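Local coordinates for staphylococcal nuclease domain-containing protein 1 (PDB 2WAC) that cleaves both DNA and RNA as an endonuclease, acts in translation regulation with the RNA-induced silencing complex, and binds symmetrically dimethylated arginine peptides through its Tudor domain, at residues A[69-74]-A[83-88]. Numbering follows the deposited sequence.
Sequences YRAKVE and VLYIDY
Arg70 grips Asp87 side-on just where the hairpin of strands 68-77 and 80-85 opens out, and two waters fill in where the direct backbone pairing weakens, one joining backbone atoms, the other reaching the Asp87 carboxylate. Arg70 NE reaches Asp87 OD2 at 3.0 Å and Arg70 NH2 reaches Asp87 OD1 at 2.9 Å; both oxygens use their syn lone pairs, and the guanidinium and carboxylate planes lie only 21° apart. A bend at chi3 (-62°) turns the arginine head toward the acid, while Ile86 CD1 lies over one guanidinium face, toward its rim, 3.8 Å from Arg70 NE. The backbone carbonyls of Phe106, Glu109 and Lys110 take further bonds from NH1 and NH2, and Tyr112 N donates to Asp87 OD1.

Between Lys72 and Leu84 the pairing is regular, Lys72 N to Leu84 O and Leu84 N to Lys72 O, each 2.9 Å. Beyond it the Ile86 N to Arg70 O bond is weak; one water bridges Arg70 O to Asp87 N, and a second links Arg70 N to Asp87 OD2. Tyr69 joins an aromatic cluster: its CB rests 3.6 Å from Tyr85 CD1, and Tyr88 CE2 meets its ring edge, 3.5 Å from Tyr69 CD2. Tyr69 OH bonds Asp65, and Tyr85 OH bonds Glu92.

A leucine in place of Arg70 would probably leave the buried Asp87 carboxylate without its countercharge and take this donor from the three carbonyls. Both segments belong to the Tudor region involved in dimethylarginine binding, and the paired charges, held nearly coplanar by two nearly straight bonds, are likely to hold the turn at residues 85-88 in place beside the tyrosine cluster.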
loop_
_atom_site.group_PDB
_atom_site.type_symbol
_atom_site.label_atom_id
_atom_site.label_comp_id
_atom_site.label_asym_id
_atom_site.label_seq_id
_atom_site.Cartn_x
_atom_site.Cartn_y
_atom_site.Cartn_z
ATOM N N TYR A 69 -1.324 -12.039 -13.327
ATOM C CA TYR A 69 -2.009 -11.387 -12.205
ATOM C C TYR A 69 -3.137 -10.476 -12.710
ATOM O O TYR A 69 -3.126 -10.052 -13.866
ATOM C CB TYR A 69 -1.020 -10.543 -11.386
ATOM C CG TYR A 69 0.104 -11.306 -10.711
ATOM C CD1 TYR A 69 1.180 -11.804 -11.446
ATOM C CD2 TYR A 69 0.109 -11.497 -9.331
ATOM C CE1 TYR A 69 2.215 -12.500 -10.830
ATOM C CE2 TYR A 69 1.146 -12.186 -8.702
ATOM C CZ TYR A 69 2.194 -12.685 -9.460
ATOM O OH TYR A 69 3.220 -13.366 -8.845
ATOM N N ARG A 70 -4.105 -10.175 -11.844
ATOM C CA ARG A 70 -5.126 -9.172 -12.157
ATOM C C ARG A 70 -4.491 -7.786 -12.089
ATOM O O ARG A 70 -3.732 -7.492 -11.160
ATOM C CB ARG A 70 -6.309 -9.251 -11.188
ATOM C CG ARG A 70 -7.050 -10.578 -11.179
ATOM C CD ARG A 70 -8.472 -10.417 -10.654
ATOM N NE ARG A 70 -8.527 -9.941 -9.271
ATOM C CZ ARG A 70 -9.640 -9.565 -8.646
ATOM N NH1 ARG A 70 -10.811 -9.599 -9.273
ATOM N NH2 ARG A 70 -9.584 -9.149 -7.387
ATOM N N ALA A 71 -4.789 -6.941 -13.071
ATOM C CA ALA A 71 -4.155 -5.628 -13.154
ATOM C C ALA A 71 -5.069 -4.564 -13.746
ATOM O O ALA A 71 -5.906 -4.855 -14.597
ATOM C CB ALA A 71 -2.851 -5.715 -13.949
ATOM N N LYS A 72 -4.900 -3.330 -13.278
ATOM C CA LYS A 72 -5.609 -2.184 -13.829
ATOM C C LYS A 72 -4.642 -1.373 -14.679
ATOM O O LYS A 72 -3.550 -1.030 -14.226
ATOM C CB LYS A 72 -6.180 -1.325 -12.696
ATOM C CG LYS A 72 -6.863 -0.031 -13.130
ATOM C CD LYS A 72 -7.310 0.748 -11.905
ATOM C CE LYS A 72 -7.559 2.212 -12.214
ATOM N NZ LYS A 72 -7.870 2.975 -10.968
ATOM N N VAL A 73 -5.036 -1.087 -15.916
ATOM C CA VAL A 73 -4.240 -0.234 -16.788
ATOM C C VAL A 73 -4.463 1.224 -16.392
ATOM O O VAL A 73 -5.578 1.741 -16.495
ATOM C CB VAL A 73 -4.580 -0.449 -18.283
ATOM C CG1 VAL A 73 -3.777 0.502 -19.148
ATOM C CG2 VAL A 73 -4.309 -1.890 -18.693
ATOM N N GLU A 74 -3.401 1.875 -15.928
ATOM C CA GLU A 74 -3.491 3.265 -15.483
ATOM C C GLU A 74 -3.084 4.276 -16.558
ATOM O O GLU A 74 -3.630 5.378 -16.612
ATOM C CB GLU A 74 -2.688 3.469 -14.200
ATOM C CG GLU A 74 -3.303 2.770 -12.988
ATOM C CD GLU A 74 -2.719 3.241 -11.679
ATOM O OE1 GLU A 74 -1.702 3.968 -11.709
ATOM O OE2 GLU A 74 -3.274 2.885 -10.619
ATOM N N VAL A 83 0.700 -0.422 -15.313
ATOM C CA VAL A 83 -0.354 -1.187 -14.646
ATOM C C VAL A 83 -0.180 -1.234 -13.127
ATOM O O VAL A 83 0.936 -1.128 -12.615
ATOM C CB VAL A 83 -0.500 -2.639 -15.215
ATOM C CG1 VAL A 83 -0.716 -2.618 -16.726
ATOM C CG2 VAL A 83 0.704 -3.521 -14.844
ATOM N N LEU A 84 -1.301 -1.375 -12.425
ATOM C CA LEU A 84 -1.318 -1.608 -10.987
ATOM C C LEU A 84 -1.788 -3.034 -10.735
ATOM O O LEU A 84 -2.846 -3.430 -11.220
ATOM C CB LEU A 84 -2.254 -0.614 -10.283
ATOM C CG LEU A 84 -2.691 -0.949 -8.845
ATOM C CD1 LEU A 84 -1.551 -0.759 -7.848
ATOM C CD2 LEU A 84 -3.917 -0.140 -8.423
ATOM N N TYR A 85 -1.001 -3.802 -9.984
ATOM C CA TYR A 85 -1.402 -5.152 -9.593
ATOM C C TYR A 85 -2.359 -5.069 -8.407
ATOM O O TYR A 85 -1.940 -4.938 -7.256
ATOM C CB TYR A 85 -0.174 -6.027 -9.316
ATOM C CG TYR A 85 0.655 -6.245 -10.562
ATOM C CD1 TYR A 85 0.275 -7.190 -11.515
ATOM C CD2 TYR A 85 1.799 -5.483 -10.810
ATOM C CE1 TYR A 85 1.018 -7.385 -12.678
ATOM C CE2 TYR A 85 2.551 -5.670 -11.970
ATOM C CZ TYR A 85 2.153 -6.625 -12.899
ATOM O OH TYR A 85 2.885 -6.821 -14.051
ATOM N N ILE A 86 -3.653 -5.139 -8.723
ATOM C CA ILE A 86 -4.735 -4.744 -7.806
ATOM C C ILE A 86 -4.889 -5.586 -6.541
ATOM O O ILE A 86 -5.513 -5.150 -5.570
ATOM C CB ILE A 86 -6.114 -4.649 -8.537
ATOM C CG1 ILE A 86 -6.469 -5.973 -9.232
ATOM C CG2 ILE A 86 -6.126 -3.474 -9.522
ATOM C CD1 ILE A 86 -7.962 -6.186 -9.443
ATOM N N ASP A 87 -4.318 -6.785 -6.548
ATOM C CA ASP A 87 -4.431 -7.678 -5.401
ATOM C C ASP A 87 -3.221 -7.599 -4.465
ATOM O O ASP A 87 -3.201 -8.252 -3.414
ATOM C CB ASP A 87 -4.686 -9.113 -5.871
ATOM C CG ASP A 87 -6.010 -9.261 -6.607
ATOM O OD1 ASP A 87 -6.998 -8.601 -6.212
ATOM O OD2 ASP A 87 -6.069 -10.041 -7.579
ATOM N N TYR A 88 -2.233 -6.783 -4.843
ATOM C CA TYR A 88 -0.969 -6.668 -4.099
ATOM C C TYR A 88 -0.524 -5.229 -3.841
ATOM O O TYR A 88 -0.070 -4.908 -2.741
ATOM C CB TYR A 88 0.145 -7.457 -4.801
ATOM C CG TYR A 88 -0.173 -8.928 -4.910
ATOM C CD1 TYR A 88 0.155 -9.809 -3.880
ATOM C CD2 TYR A 88 -0.834 -9.435 -6.031
ATOM C CE1 TYR A 88 -0.155 -11.164 -3.969
ATOM C CE2 TYR A 88 -1.151 -10.783 -6.127
ATOM C CZ TYR A 88 -0.806 -11.641 -5.097
ATOM O OH TYR A 88 -1.117 -12.976 -5.197
HETATM O O HOH W 1 -2.937 -8.282 -8.803
HETATM O O HOH W 2 -3.938 -10.808 -8.879
#